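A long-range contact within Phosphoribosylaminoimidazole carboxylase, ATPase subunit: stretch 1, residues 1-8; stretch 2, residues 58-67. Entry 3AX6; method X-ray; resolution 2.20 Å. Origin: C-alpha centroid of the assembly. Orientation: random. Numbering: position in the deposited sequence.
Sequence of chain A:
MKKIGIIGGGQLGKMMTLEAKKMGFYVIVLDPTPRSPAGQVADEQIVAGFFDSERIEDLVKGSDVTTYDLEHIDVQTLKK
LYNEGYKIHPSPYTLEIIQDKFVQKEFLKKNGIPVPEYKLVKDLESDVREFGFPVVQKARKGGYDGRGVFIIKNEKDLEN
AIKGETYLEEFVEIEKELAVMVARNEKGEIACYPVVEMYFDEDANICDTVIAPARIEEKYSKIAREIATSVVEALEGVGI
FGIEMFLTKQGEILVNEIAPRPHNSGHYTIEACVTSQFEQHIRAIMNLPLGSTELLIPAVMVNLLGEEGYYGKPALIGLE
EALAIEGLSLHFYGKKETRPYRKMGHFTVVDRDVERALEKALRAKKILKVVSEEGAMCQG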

# COMPACT_ATOMS: atom_id res chain seq x y z
N MSE A 1 14.50 16.28 7.27
CA MSE A 1 14.10 15.03 6.57
C MSE A 1 15.32 14.34 5.95
O MSE A 1 15.98 14.90 5.07
CB MSE A 1 13.07 15.35 5.48
CG MSE A 1 12.54 14.15 4.73
SE MSE A 1 11.14 14.59 3.47
CE MSE A 1 9.61 14.43 4.64
N LYS A 2 15.62 13.13 6.40
CA LYS A 2 16.76 12.37 5.88
C LYS A 2 16.51 11.97 4.43
O LYS A 2 15.37 11.83 4.00
CB LYS A 2 17.01 11.11 6.72
CG LYS A 2 17.45 11.39 8.14
CD LYS A 2 17.73 10.10 8.90
CE LYS A 2 18.20 10.38 10.33
NZ LYS A 2 18.54 9.13 11.08
N LYS A 3 17.60 11.80 3.68
CA LYS A 3 17.51 11.44 2.27
C LYS A 3 17.99 10.02 2.00
O LYS A 3 19.01 9.59 2.51
CB LYS A 3 18.32 12.42 1.43
CG LYS A 3 17.90 13.88 1.56
CD LYS A 3 18.78 14.80 0.73
CE LYS A 3 18.40 16.27 0.90
NZ LYS A 3 17.04 16.56 0.38
N ILE A 4 17.23 9.30 1.18
CA ILE A 4 17.58 7.94 0.80
C ILE A 4 17.81 7.91 -0.71
O ILE A 4 16.96 8.33 -1.49
CB ILE A 4 16.45 6.94 1.14
CG1 ILE A 4 16.29 6.83 2.66
CG2 ILE A 4 16.77 5.57 0.55
CD1 ILE A 4 15.14 5.95 3.10
N GLY A 5 18.98 7.42 -1.11
CA GLY A 5 19.30 7.32 -2.52
C GLY A 5 19.04 5.90 -2.98
O GLY A 5 19.41 4.94 -2.28
N ILE A 6 18.40 5.75 -4.13
CA ILE A 6 18.09 4.43 -4.66
C ILE A 6 18.60 4.25 -6.08
O ILE A 6 18.21 4.98 -6.99
CB ILE A 6 16.56 4.16 -4.66
CG1 ILE A 6 15.99 4.35 -3.26
CG2 ILE A 6 16.29 2.74 -5.13
CD1 ILE A 6 14.50 4.12 -3.19
N ILE A 7 19.49 3.28 -6.27
CA ILE A 7 20.04 2.98 -7.59
C ILE A 7 19.14 1.92 -8.22
O ILE A 7 19.10 0.78 -7.76
CB ILE A 7 21.48 2.43 -7.49
CG1 ILE A 7 22.38 3.47 -6.82
CG2 ILE A 7 22.01 2.07 -8.88
CD1 ILE A 7 23.76 2.97 -6.43
N GLY A 8 18.42 2.30 -9.27
CA GLY A 8 17.52 1.38 -9.94
C GLY A 8 16.11 1.95 -9.89
O GLY A 8 15.50 2.02 -8.82
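Stretch 2, residues 58-67: DLVKGSDVTT

Stretch 2 packs on stretch 1 as the end of a helix, a short turn and a strand that runs alongside strand 3-7 in the same direction. It opens in helical backbone, residues 58-61, with Asp-58, Val-60 and Lys-61 making no contact with stretch 1. Leu-59 is the helical residue that does: its CA-to-CB bond points toward the strand, and with chi1 t and chi2 p it brings CD2 to 3.4 Å from Ile-7 CG1, an apolar contact, and CD1 to 3.9 Å from Gly-5 CA. Gly-62 follows the helix, its N bonded to Asp-58 O at 2.9 Å, and its carbonyl O lies 3.6 Å from Lys-3 CD. Ser-63 (chi1 m) turns its hydroxyl back to the helix, OG donating to Leu-59 O at 2.7 Å, and the same OG sits 3.4 Å from Gly-5 CA. The bare CA of Gly-5 makes this fit possible, since a CB there would fall 2.6 Å from Ser-63 OG. Asp-64 pins the start of the strand pair: its OD1 accepts a nearly linear hydrogen bond from Lys-3 N (2.6 Å), while its N donates to Lys-3 O (2.9 Å). A water also links Asp-64 OD1 (3.2 Å) to Met-1 O (3.3 Å, weak). Residues 65-67 then extend parallel to strand 3-7, with axes 4.6 Å apart at closest approach and a crossing angle of -21°. Val-65 pairs with Ile-4; its N reaches Lys-3 O weakly at 3.3 Å, and its O accepts from Gly-5 N at 2.9 Å. Thr-66 lies beside Gly-5, CA to CA 4.4 Å, its side chain on the face opposite those of Val-65 and Thr-67. Thr-67 pairs with Ile-6 and completes the ladder: its N donates to Gly-5 O (2.9 Å), and its O receives Ile-7 N (3.0 Å).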

# COMPACT_ATOMS: atom_id res chain seq x y z
N ASP A 58 27.67 11.05 -6.86
CA ASP A 58 26.87 12.21 -6.48
C ASP A 58 25.68 11.73 -5.66
O ASP A 58 25.31 12.36 -4.68
CB ASP A 58 26.33 12.96 -7.70
CG ASP A 58 27.42 13.57 -8.55
OD1 ASP A 58 28.29 14.28 -7.99
OD2 ASP A 58 27.40 13.34 -9.77
N LEU A 59 25.10 10.61 -6.09
CA LEU A 59 23.94 10.03 -5.41
C LEU A 59 24.24 9.65 -3.96
O LEU A 59 23.49 9.99 -3.06
CB LEU A 59 23.44 8.79 -6.14
CG LEU A 59 22.27 8.13 -5.39
CD1 LEU A 59 21.03 8.95 -5.62
CD2 LEU A 59 22.04 6.70 -5.86
N VAL A 60 25.34 8.92 -3.76
CA VAL A 60 25.72 8.49 -2.41
C VAL A 60 26.09 9.67 -1.52
O VAL A 60 25.65 9.75 -0.38
CB VAL A 60 26.89 7.49 -2.47
CG1 VAL A 60 28.02 8.06 -3.29
CG2 VAL A 60 27.37 7.17 -1.06
N LYS A 61 26.88 10.60 -2.05
CA LYS A 61 27.29 11.78 -1.28
C LYS A 61 26.13 12.74 -1.00
O LYS A 61 26.19 13.52 -0.05
CB LYS A 61 28.40 12.54 -1.99
CG LYS A 61 29.75 11.84 -1.98
CD LYS A 61 30.76 12.68 -2.73
CE LYS A 61 32.12 12.01 -2.79
NZ LYS A 61 33.05 12.83 -3.62
N GLY A 62 25.09 12.67 -1.83
CA GLY A 62 23.95 13.54 -1.62
C GLY A 62 22.86 12.87 -0.80
O GLY A 62 21.79 13.44 -0.60
N SER A 63 23.13 11.67 -0.31
CA SER A 63 22.14 10.94 0.48
C SER A 63 22.71 10.54 1.82
O SER A 63 23.93 10.46 1.99
CB SER A 63 21.70 9.68 -0.27
OG SER A 63 21.27 9.98 -1.59
N ASP A 64 21.84 10.29 2.79
CA ASP A 64 22.28 9.87 4.11
C ASP A 64 22.49 8.36 4.07
O ASP A 64 23.41 7.82 4.68
CB ASP A 64 21.23 10.21 5.17
CG ASP A 64 20.97 11.70 5.26
OD1 ASP A 64 19.91 12.16 4.79
OD2 ASP A 64 21.84 12.41 5.81
N VAL A 65 21.62 7.68 3.33
CA VAL A 65 21.69 6.24 3.17
C VAL A 65 21.36 5.91 1.73
O VAL A 65 20.42 6.46 1.17
CB VAL A 65 20.69 5.50 4.07
CG1 VAL A 65 20.58 4.05 3.64
CG2 VAL A 65 21.14 5.58 5.53
N THR A 66 22.14 5.01 1.14
CA THR A 66 21.92 4.60 -0.23
C THR A 66 21.73 3.09 -0.31
O THR A 66 22.37 2.31 0.42
CB THR A 66 23.11 5.00 -1.13
OG1 THR A 66 23.30 6.41 -1.05
CG2 THR A 66 22.84 4.63 -2.58
N THR A 67 20.82 2.69 -1.20
CA THR A 67 20.52 1.29 -1.42
C THR A 67 20.27 1.08 -2.92
O THR A 67 20.42 2.01 -3.71
CB THR A 67 19.29 0.86 -0.60
OG1 THR A 67 19.04 -0.54 -0.79
CG2 THR A 67 18.06 1.67 -1.00
O HOH W 1 19.28 15.31 5.18